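Local coordinates for protein SusD homolog (Bacteroides thetaiotaomicron VPI-5482, PDB 3FDH) that probably binds glycans at the bacterial cell surface as a SusD/RagB-family lipoprotein, working alongside an outer-membrane transporter as its relatives do, at residues Y317-A321 with F322-K326; N370-S373 with I374-E378. One frame throughout, in Å; residues are numbered along the deposited sequence.

Contact 1 of 2, residues Y317-A321 with F322-K326; sequences YGISA and FVYAK
Ile319 reaches forward from a short strand onto Val323 and Tyr324, where the chain leaves strand 319-320 and rolls at once into a 3-10 turn. Among the apolar contacts, one methyl does most of the work. CD1 of Ile319 meets CG2 of Val323 at 3.5 Å and also lies at the rim of the Tyr324 ring, in its plane, 3.4 Å from CE2. The long branch gets there because CG1 sits between the backbone N and the carbonyl carbon (chi1 53°), with the chain then extended to CD1. The side chains of Ile319 and Tyr324 cross at about a right angle, and Tyr255 of helix 250-258 packs on both, ring edge to face with Tyr324.

Ser320 brings a hydroxyl to the contact: OG approaches the Phe322 ring at its edge, near the ring plane, and lies 3.6 Å from Phe322 CB. These are packing contacts; the hydroxyl's hydrogen bond goes to Glu52 OE2, while Trp425, from a neighbouring loop, meets the Phe322 ring edge-to-face.

Backbone bonds set the turn. Val323 N gives a weak bond to Ser320 O, long at 3.4 Å though nearly straight, and Tyr324 N gives a firmer one to Ala321 O. Both span three residues, the spacing of a 3-10 turn. On the strand side, backbone hydrogen bonds join Ile319 to Phe284 and Ala321 to Ala282, which anchors the start of the turn to a two-stranded antiparallel sheet. Beyond the turn, Ala325 is the centre of an inverse gamma turn. In the bond from Tyr324 N to Ala321 O, 3.1 Å long, the donor stands 40° out of the carbonyl plane.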
loop_
_atom_site.group_PDB
_atom_site.type_symbol
_atom_site.label_atom_id
_atom_site.label_comp_id
_atom_site.label_asym_id
_atom_site.label_seq_id
_atom_site.Cartn_x
_atom_site.Cartn_y
_atom_site.Cartn_z
ATOM N N TYR A 317 20.253 12.213 -9.266
ATOM C CA TYR A 317 20.236 11.101 -8.303
ATOM C C TYR A 317 19.920 9.747 -8.886
ATOM O O TYR A 317 19.149 9.585 -9.830
ATOM C CB TYR A 317 19.229 11.393 -7.175
ATOM C CG TYR A 317 19.494 12.689 -6.436
ATOM C CD1 TYR A 317 20.543 12.777 -5.513
ATOM C CD2 TYR A 317 18.737 13.848 -6.689
ATOM C CE1 TYR A 317 20.814 13.948 -4.859
ATOM C CE2 TYR A 317 19.018 15.041 -6.027
ATOM C CZ TYR A 317 20.055 15.080 -5.107
ATOM O OH TYR A 317 20.368 16.258 -4.448
ATOM N N GLY A 318 20.534 8.783 -8.239
ATOM C CA GLY A 318 20.336 7.374 -8.504
ATOM C C GLY A 318 18.930 7.001 -8.113
ATOM O O GLY A 318 18.164 7.829 -7.610
ATOM N N ILE A 319 18.603 5.733 -8.317
ATOM C CA ILE A 319 17.243 5.282 -8.139
ATOM C C ILE A 319 17.141 3.883 -7.582
ATOM O O ILE A 319 18.099 3.159 -7.569
ATOM C CB ILE A 319 16.507 5.245 -9.521
ATOM C CG1 ILE A 319 17.322 4.416 -10.525
ATOM C CG2 ILE A 319 16.199 6.695 -10.040
ATOM C CD1 ILE A 319 16.663 4.071 -11.852
ATOM N N SER A 320 15.942 3.543 -7.090
ATOM C CA SER A 320 15.659 2.156 -6.754
ATOM C C SER A 320 15.403 1.406 -8.076
ATOM O O SER A 320 14.893 1.973 -9.040
ATOM C CB SER A 320 14.457 2.000 -5.816
ATOM O OG SER A 320 13.223 2.294 -6.466
ATOM N N ALA A 321 15.730 0.123 -8.094
ATOM C CA ALA A 321 15.517 -0.736 -9.273
ATOM C C ALA A 321 14.023 -0.788 -9.647
ATOM O O ALA A 321 13.616 -0.965 -10.806
ATOM C CB ALA A 321 16.050 -2.161 -8.982
ATOM N N PHE A 322 13.234 -0.551 -8.616
ATOM C CA PHE A 322 11.769 -0.694 -8.667
ATOM C C PHE A 322 11.051 0.247 -9.653
ATOM O O PHE A 322 9.979 -0.073 -10.168
ATOM C CB PHE A 322 11.163 -0.539 -7.273
ATOM C CG PHE A 322 11.630 -1.590 -6.311
ATOM C CD1 PHE A 322 11.302 -2.920 -6.517
ATOM C CD2 PHE A 322 12.472 -1.247 -5.255
ATOM C CE1 PHE A 322 11.745 -3.878 -5.646
ATOM C CE2 PHE A 322 12.934 -2.189 -4.393
ATOM C CZ PHE A 322 12.575 -3.528 -4.586
ATOM N N VAL A 323 11.680 1.380 -9.940
ATOM C CA VAL A 323 11.071 2.352 -10.840
ATOM C C VAL A 323 11.021 1.819 -12.286
ATOM O O VAL A 323 10.308 2.354 -13.121
ATOM C CB VAL A 323 11.759 3.756 -10.758
ATOM C CG1 VAL A 323 11.772 4.319 -9.270
ATOM C CG2 VAL A 323 13.166 3.741 -11.405
ATOM N N TYR A 324 11.779 0.756 -12.582
ATOM C CA TYR A 324 11.803 0.139 -13.923
ATOM C C TYR A 324 11.084 -1.211 -14.010
ATOM O O TYR A 324 11.210 -1.958 -14.992
ATOM C CB TYR A 324 13.248 0.028 -14.437
ATOM C CG TYR A 324 13.724 1.352 -15.004
ATOM C CD1 TYR A 324 13.241 1.816 -16.217
ATOM C CD2 TYR A 324 14.634 2.141 -14.320
ATOM C CE1 TYR A 324 13.651 3.035 -16.719
ATOM C CE2 TYR A 324 15.024 3.369 -14.802
ATOM C CZ TYR A 324 14.525 3.813 -15.995
ATOM O OH TYR A 324 14.963 5.029 -16.498
ATOM N N ALA A 325 10.319 -1.524 -12.967
ATOM C CA ALA A 325 9.581 -2.817 -12.860
ATOM C C ALA A 325 8.264 -2.717 -13.633
ATOM O O ALA A 325 7.190 -2.773 -13.070
ATOM C CB ALA A 325 9.307 -3.173 -11.378
ATOM N N LYS A 326 8.408 -2.661 -14.955
ATOM C CA LYS A 326 7.316 -2.331 -15.856
ATOM C C LYS A 326 6.048 -3.166 -15.731
ATOM O O LYS A 326 4.917 -2.633 -15.807
ATOM C CB LYS A 326 7.809 -2.340 -17.300
ATOM C CG LYS A 326 6.788 -1.814 -18.296
ATOM C CD LYS A 326 7.377 -1.867 -19.693
ATOM C CE LYS A 326 6.447 -1.256 -20.727
ATOM N NZ LYS A 326 7.099 -1.116 -22.078
#

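Contact 2 of 2, residues N370-S373 with I374-E378; sequences NSIS and IAIKE
Ile374 lays its longer branch across the start of the turn beneath it, overlapping Asn370 one turn earlier in the alpha-helix 354-379. Its CG1 rests 3.3 Å from Asn370 O, and its CD1 comes 3.8 Å from Asn370 ND2. The branch lies back over that carbonyl because CG1 is anti to its own carbonyl carbon (chi1 -75°). The Asn370 amide meets the branch through ND2, the two side chains passing at a slant.

A second i to i+4 pair repeats the pattern on another face: CD1 of Ile376 meets CG2 of Ile372 at 3.8 Å, again obliquely. Between these pairs, the small side chains of Ser371 and Ala375 keep a slim, buried face, where Phe322 and Ala328 pack against Ser371. Ser373 OG turns back along the helix to make a weak hydrogen bond with Glu369 O.

Under the side chains run the regular alpha-helical bonds, in which Ile374, Ala375, Ile376 and Lys377 donate to the carbonyls of Asn370, Ser371, Ile372 and Ser373. Over the second of the isoleucine pairs' carbonyls the branch again lies close: CG1 of Ile376 rests 3.4 Å from Ile372 O.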
loop_
_atom_site.group_PDB
_atom_site.type_symbol
_atom_site.label_atom_id
_atom_site.label_comp_id
_atom_site.label_asym_id
_atom_site.label_seq_id
_atom_site.Cartn_x
_atom_site.Cartn_y
_atom_site.Cartn_z
ATOM N N ASN A 370 11.456 -10.539 -7.550
ATOM C CA ASN A 370 10.588 -10.603 -8.721
ATOM C C ASN A 370 10.624 -9.260 -9.433
ATOM O O ASN A 370 10.838 -9.182 -10.643
ATOM C CB ASN A 370 9.149 -10.954 -8.342
ATOM C CG ASN A 370 8.280 -11.279 -9.557
ATOM O OD1 ASN A 370 8.591 -12.178 -10.347
ATOM N ND2 ASN A 370 7.189 -10.545 -9.707
ATOM N N SER A 371 10.415 -8.185 -8.684
ATOM C CA SER A 371 10.412 -6.877 -9.304
ATOM C C SER A 371 11.746 -6.395 -9.812
ATOM O O SER A 371 11.843 -5.734 -10.856
ATOM C CB SER A 371 9.871 -5.849 -8.315
ATOM O OG SER A 371 8.566 -6.238 -7.990
ATOM N N ILE A 372 12.784 -6.736 -9.063
ATOM C CA ILE A 372 14.142 -6.338 -9.426
ATOM C C ILE A 372 14.491 -6.976 -10.767
ATOM O O ILE A 372 14.982 -6.294 -11.644
ATOM C CB ILE A 372 15.156 -6.695 -8.340
ATOM C CG1 ILE A 372 14.873 -5.795 -7.132
ATOM C CG2 ILE A 372 16.628 -6.552 -8.910
ATOM C CD1 ILE A 372 15.638 -6.195 -5.885
ATOM N N SER A 373 14.236 -8.276 -10.909
ATOM C CA SER A 373 14.496 -9.011 -12.159
ATOM C C SER A 373 13.710 -8.460 -13.354
ATOM O O SER A 373 14.215 -8.379 -14.467
ATOM C CB SER A 373 14.214 -10.503 -12.004
ATOM O OG SER A 373 15.197 -11.041 -11.143
ATOM N N ILE A 374 12.462 -8.133 -13.114
ATOM C CA ILE A 374 11.613 -7.535 -14.159
ATOM C C ILE A 374 12.296 -6.258 -14.648
ATOM O O ILE A 374 12.373 -5.962 -15.853
ATOM C CB ILE A 374 10.174 -7.248 -13.636
ATOM C CG1 ILE A 374 9.383 -8.577 -13.538
ATOM C CG2 ILE A 374 9.433 -6.280 -14.537
ATOM C CD1 ILE A 374 8.039 -8.431 -12.764
ATOM N N ALA A 375 12.807 -5.501 -13.678
ATOM C CA ALA A 375 13.420 -4.180 -13.944
ATOM C C ALA A 375 14.708 -4.294 -14.738
ATOM O O ALA A 375 14.940 -3.519 -15.658
ATOM C CB ALA A 375 13.634 -3.391 -12.661
ATOM N N ILE A 376 15.520 -5.279 -14.371
ATOM C CA ILE A 376 16.780 -5.568 -15.058
ATOM C C ILE A 376 16.481 -5.977 -16.495
ATOM O O ILE A 376 17.136 -5.523 -17.429
ATOM C CB ILE A 376 17.612 -6.656 -14.299
ATOM C CG1 ILE A 376 18.118 -6.074 -12.967
ATOM C CG2 ILE A 376 18.778 -7.173 -15.169
ATOM C CD1 ILE A 376 18.702 -7.094 -12.020
ATOM N N LYS A 377 15.463 -6.805 -16.672
ATOM C CA LYS A 377 15.124 -7.272 -18.000
ATOM C C LYS A 377 14.657 -6.057 -18.810
ATOM O O LYS A 377 15.108 -5.822 -19.910
ATOM C CB LYS A 377 14.059 -8.386 -17.969
ATOM C CG LYS A 377 13.781 -9.060 -19.325
ATOM C CD LYS A 377 12.435 -9.780 -19.302
ATOM C CE LYS A 377 12.146 -10.618 -20.561
ATOM N NZ LYS A 377 12.738 -11.996 -20.503
ATOM N N GLU A 378 13.816 -5.236 -18.221
ATOM C CA GLU A 378 13.285 -4.064 -18.924
ATOM C C GLU A 378 14.381 -3.094 -19.377
ATOM O O GLU A 378 14.356 -2.597 -20.509
ATOM C CB GLU A 378 12.249 -3.335 -18.053
ATOM C CG GLU A 378 11.801 -1.992 -18.605
ATOM C CD GLU A 378 11.082 -2.063 -19.951
ATOM O OE1 GLU A 378 10.672 -3.154 -20.420
ATOM O OE2 GLU A 378 10.951 -0.976 -20.554
#

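How the contacts relate
Contact 1 is a mostly buried turn after a strand; contact 2 is a partly buried stretch of helix, with Ser371, Ile372 and Ala375 buried and Asn370 and Lys377 exposed. They join directly, because the turn that starts at Ala321 lies against helix 354-379: Ala375 CB sits 3.1 Å from Ala321 O, and Glu378 CB packs on Tyr324 O at 3.5 Å. Ala375, small and buried, is where the turn comes close to the helix. Their chemistry differs accordingly. Contact 1 mixes aromatic rings with three-residue backbone bonds, one of them weak, whereas contact 2 sets one isoleucine pair and one amide-to-methyl contact over regular alpha-helical bonds. At the margin, Lys326 CD packs against Glu378 OE1.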